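Ycf54 protein (Thermosynechococcus elongatus, PDB 3HZE) is of unknown function but belongs to the Ycf54 family, whose members are linked to chlorophyll biosynthesis, probably at the step catalysed by the oxidative cyclase. Local coordinates at residues A[12-17]-A[81-86]. Numbering follows the deposited sequence.
Sequences KFLTEE and LRLEYV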
ATOM      1  N   LYS A  12     -12.993   0.646  -1.900  1.00 15.11           N
ATOM      2  CA  LYS A  12     -14.118  -0.091  -2.471  1.00 16.77           C
ATOM      3  C   LYS A  12     -13.590  -1.323  -3.216  1.00 14.36           C
ATOM      4  O   LYS A  12     -14.064  -2.441  -3.002  1.00 14.30           O
ATOM      5  CB  LYS A  12     -14.901   0.811  -3.434  1.00 17.10           C
ATOM      6  CG  LYS A  12     -16.154   0.164  -4.013  1.00 23.49           C
ATOM      7  CD  LYS A  12     -16.775   1.054  -5.089  1.00 26.62           C
ATOM      8  CE  LYS A  12     -17.998   0.405  -5.726  1.00 29.39           C
ATOM      9  NZ  LYS A  12     -19.121   0.278  -4.758  1.00 30.21           N
ATOM     10  N   PHE A  13     -12.602  -1.121  -4.081  1.00 12.42           N
ATOM     11  CA  PHE A  13     -12.027  -2.237  -4.828  1.00 12.99           C
ATOM     12  C   PHE A  13     -11.358  -3.255  -3.898  1.00 12.47           C
ATOM     13  O   PHE A  13     -11.475  -4.463  -4.101  1.00 13.27           O
ATOM     14  CB  PHE A  13     -11.012  -1.723  -5.854  1.00 12.77           C
ATOM     15  CG  PHE A  13     -10.249  -2.816  -6.560  1.00 12.98           C
ATOM     16  CD1 PHE A  13      -8.957  -3.144  -6.165  1.00 12.55           C
ATOM     17  CD2 PHE A  13     -10.823  -3.518  -7.618  1.00 13.89           C
ATOM     18  CE1 PHE A  13      -8.243  -4.156  -6.813  1.00 13.58           C
ATOM     19  CE2 PHE A  13     -10.121  -4.532  -8.272  1.00 13.81           C
ATOM     20  CZ  PHE A  13      -8.828  -4.850  -7.870  1.00 11.08           C
ATOM     21  N   LEU A  14     -10.669  -2.758  -2.879  1.00 13.35           N
ATOM     22  CA  LEU A  14      -9.966  -3.609  -1.916  1.00 15.20           C
ATOM     23  C   LEU A  14     -10.867  -4.252  -0.855  1.00 16.81           C
ATOM     24  O   LEU A  14     -10.372  -4.898   0.074  1.00 18.80           O
ATOM     25  CB  LEU A  14      -8.860  -2.803  -1.217  1.00 14.46           C
ATOM     26  CG  LEU A  14      -7.715  -2.324  -2.115  1.00 14.86           C
ATOM     27  CD1 LEU A  14      -6.770  -1.415  -1.335  1.00 15.20           C
ATOM     28  CD2 LEU A  14      -6.971  -3.534  -2.660  1.00 14.77           C
ATOM     29  N   THR A  15     -12.178  -4.065  -0.972  1.00 16.01           N
ATOM     30  CA  THR A  15     -13.101  -4.668  -0.021  1.00 16.03           C
ATOM     31  C   THR A  15     -14.206  -5.451  -0.746  1.00 17.46           C
ATOM     32  O   THR A  15     -14.667  -6.477  -0.247  1.00 17.59           O
ATOM     33  CB  THR A  15     -13.752  -3.606   0.918  1.00 17.82           C
ATOM     34  OG1 THR A  15     -14.422  -2.612   0.137  1.00 17.95           O
ATOM     35  CG2 THR A  15     -12.690  -2.920   1.777  1.00 20.34           C
ATOM     36  N   GLU A  16     -14.610  -4.995  -1.933  1.00 16.08           N
ATOM     37  CA  GLU A  16     -15.673  -5.679  -2.671  1.00 15.93           C
ATOM     38  C   GLU A  16     -15.200  -6.564  -3.812  1.00 14.29           C
ATOM     39  O   GLU A  16     -15.996  -7.312  -4.386  1.00 14.13           O
ATOM     40  CB  GLU A  16     -16.688  -4.659  -3.216  1.00 17.78           C
ATOM     41  CG  GLU A  16     -17.187  -3.681  -2.166  1.00 21.28           C
ATOM     42  CD  GLU A  16     -18.386  -2.869  -2.627  1.00 24.31           C
ATOM     43  OE1 GLU A  16     -18.515  -2.616  -3.843  1.00 21.07           O
ATOM     44  OE2 GLU A  16     -19.195  -2.472  -1.760  1.00 27.51           O
ATOM     45  N   GLU A  17     -13.918  -6.484  -4.153  1.00 13.04           N
ATOM     46  CA  GLU A  17     -13.385  -7.296  -5.240  1.00 14.55           C
ATOM     47  C   GLU A  17     -12.118  -8.071  -4.898  1.00 13.06           C
ATOM     48  O   GLU A  17     -12.022  -9.261  -5.193  1.00 14.05           O
ATOM     49  CB  GLU A  17     -13.105  -6.434  -6.477  1.00 12.34           C
ATOM     50  CG  GLU A  17     -14.351  -5.937  -7.197  1.00 16.75           C
ATOM     51  CD  GLU A  17     -14.018  -5.222  -8.495  1.00 19.80           C
ATOM     52  OE1 GLU A  17     -14.382  -4.037  -8.640  1.00 24.48           O
ATOM     53  OE2 GLU A  17     -13.384  -5.845  -9.370  1.00 19.43           O
ATOM     54  N   LEU A  81       0.320  -7.801 -10.374  1.00 14.67           N
ATOM     55  CA  LEU A  81       0.007  -8.918 -11.267  1.00 14.94           C
ATOM     56  C   LEU A  81      -1.307  -9.574 -10.853  1.00 14.43           C
ATOM     57  O   LEU A  81      -2.157  -9.877 -11.689  1.00 12.23           O
ATOM     58  CB  LEU A  81       1.107  -9.985 -11.220  1.00 17.71           C
ATOM     59  CG  LEU A  81       2.366  -9.856 -12.075  1.00 22.88           C
ATOM     60  CD1 LEU A  81       3.250 -11.089 -11.838  1.00 21.28           C
ATOM     61  CD2 LEU A  81       1.984  -9.750 -13.554  1.00 23.28           C
ATOM     62  N   ARG A  82      -1.464  -9.794  -9.552  1.00 12.63           N
ATOM     63  CA  ARG A  82      -2.669 -10.421  -9.021  1.00 13.87           C
ATOM     64  C   ARG A  82      -3.937  -9.559  -9.097  1.00 15.54           C
ATOM     65  O   ARG A  82      -4.981 -10.039  -9.537  1.00 13.39           O
ATOM     66  CB  ARG A  82      -2.437 -10.843  -7.560  1.00 14.09           C
ATOM     67  CG  ARG A  82      -1.460 -12.010  -7.360  1.00 14.08           C
ATOM     68  CD  ARG A  82      -2.147 -13.354  -7.599  1.00 13.76           C
ATOM     69  NE  ARG A  82      -3.433 -13.390  -6.913  1.00 16.00           N
ATOM     70  CZ  ARG A  82      -4.586 -13.686  -7.500  1.00 17.60           C
ATOM     71  NH1 ARG A  82      -4.612 -13.993  -8.791  1.00 18.25           N
ATOM     72  NH2 ARG A  82      -5.720 -13.630  -6.806  1.00 16.59           N
ATOM     73  N   LEU A  83      -3.848  -8.297  -8.675  1.00 15.10           N
ATOM     74  CA  LEU A  83      -5.014  -7.402  -8.652  1.00 16.61           C
ATOM     75  C   LEU A  83      -5.342  -6.673  -9.953  1.00 16.87           C
ATOM     76  O   LEU A  83      -6.514  -6.422 -10.250  1.00 15.81           O
ATOM     77  CB  LEU A  83      -4.857  -6.371  -7.524  1.00 17.63           C
ATOM     78  CG  LEU A  83      -5.191  -6.803  -6.094  1.00 19.79           C
ATOM     79  CD1 LEU A  83      -4.431  -8.060  -5.733  1.00 20.81           C
ATOM     80  CD2 LEU A  83      -4.842  -5.674  -5.127  1.00 21.94           C
ATOM     81  N   GLU A  84      -4.302  -6.317 -10.701  1.00 16.24           N
ATOM     82  CA  GLU A  84      -4.422  -5.632 -11.985  1.00 16.92           C
ATOM     83  C   GLU A  84      -4.973  -4.206 -11.964  1.00 16.56           C
ATOM     84  O   GLU A  84      -4.301  -3.269 -12.386  1.00 17.70           O
ATOM     85  CB  GLU A  84      -5.252  -6.479 -12.970  1.00 20.24           C
ATOM     86  CG  GLU A  84      -5.411  -5.827 -14.344  1.00 22.82           C
ATOM     87  CD  GLU A  84      -6.068  -6.732 -15.382  1.00 25.83           C
ATOM     88  OE1 GLU A  84      -6.304  -6.247 -16.508  1.00 27.55           O
ATOM     89  OE2 GLU A  84      -6.344  -7.916 -15.082  1.00 26.71           O
ATOM     90  N   TYR A  85      -6.193  -4.032 -11.478  1.00 17.05           N
ATOM     91  CA  TYR A  85      -6.826  -2.709 -11.456  1.00 16.93           C
ATOM     92  C   TYR A  85      -6.410  -1.826 -10.285  1.00 15.98           C
ATOM     93  O   TYR A  85      -7.243  -1.391  -9.487  1.00 14.44           O
ATOM     94  CB  TYR A  85      -8.343  -2.881 -11.463  1.00 21.02           C
ATOM     95  CG  TYR A  85      -8.844  -3.535 -12.721  1.00 24.06           C
ATOM     96  CD1 TYR A  85      -8.957  -2.810 -13.902  1.00 26.39           C
ATOM     97  CD2 TYR A  85      -9.178  -4.884 -12.742  1.00 26.54           C
ATOM     98  CE1 TYR A  85      -9.391  -3.410 -15.081  1.00 28.36           C
ATOM     99  CE2 TYR A  85      -9.614  -5.501 -13.921  1.00 27.19           C
ATOM    100  CZ  TYR A  85      -9.717  -4.755 -15.083  1.00 28.26           C
ATOM    101  OH  TYR A  85     -10.141  -5.343 -16.254  1.00 30.45           O
ATOM    102  N   VAL A  86      -5.114  -1.559 -10.204  1.00 14.28           N
ATOM    103  CA  VAL A  86      -4.555  -0.725  -9.146  1.00 15.19           C
ATOM    104  C   VAL A  86      -3.433   0.100  -9.750  1.00 15.76           C
ATOM    105  O   VAL A  86      -2.944  -0.212 -10.838  1.00 16.63           O
ATOM    106  CB  VAL A  86      -3.933  -1.578  -8.014  1.00 14.89           C
ATOM    107  CG1 VAL A  86      -5.003  -2.408  -7.326  1.00 16.05           C
ATOM    108  CG2 VAL A  86      -2.849  -2.477  -8.595  1.00 16.39           C
TER
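Phe13 reaches across to the end of helix 73-83 and meets Leu83, Tyr85 and Val86. Its CB points toward segment 81-86, and CG lies anti to the backbone N (chi1 173°), which carries the ring outward from helix 13-16. Tyr85 O lies over one face of the ring, offset toward the rim, 4.1 Å from CD1 and 4.0 Å from CE1 of Phe13. CE1 of Phe13 also packs on Val86 CG1 at 3.7 Å and on Leu83 CD2 at 4.1 Å. On the other side, CE2 of Phe13 touches Tyr85 CB at 4.0 Å. At the tip, CZ of Phe13 comes 3.7 Å from Leu83 O, which sits at the ring edge, near its plane. Leu83 O also accepts a hydrogen bond from Tyr85 N. Tyr85 then centres an inverse gamma turn, with a weak bond from Val86 N to Glu84 O. Beside the ring, Leu14 CD2 meets Leu83 CD2 at 3.9 Å, the two side chains crossing at about a right angle. No hydrogen bond joins the segments. An alanine in place of Phe13 would probably leave a gap between Leu83, Tyr85 and Val86 and cost most of this contact. Glu18 also touches Phe13 and Leu83. The contact joins short helix 13-16, after strand 3-10, to the turn between helix 73-83 and strand 87-92. Leu14 and Val86 both rest on Ala9 of strand 3-10, the antiparallel neighbour of strand 87-92.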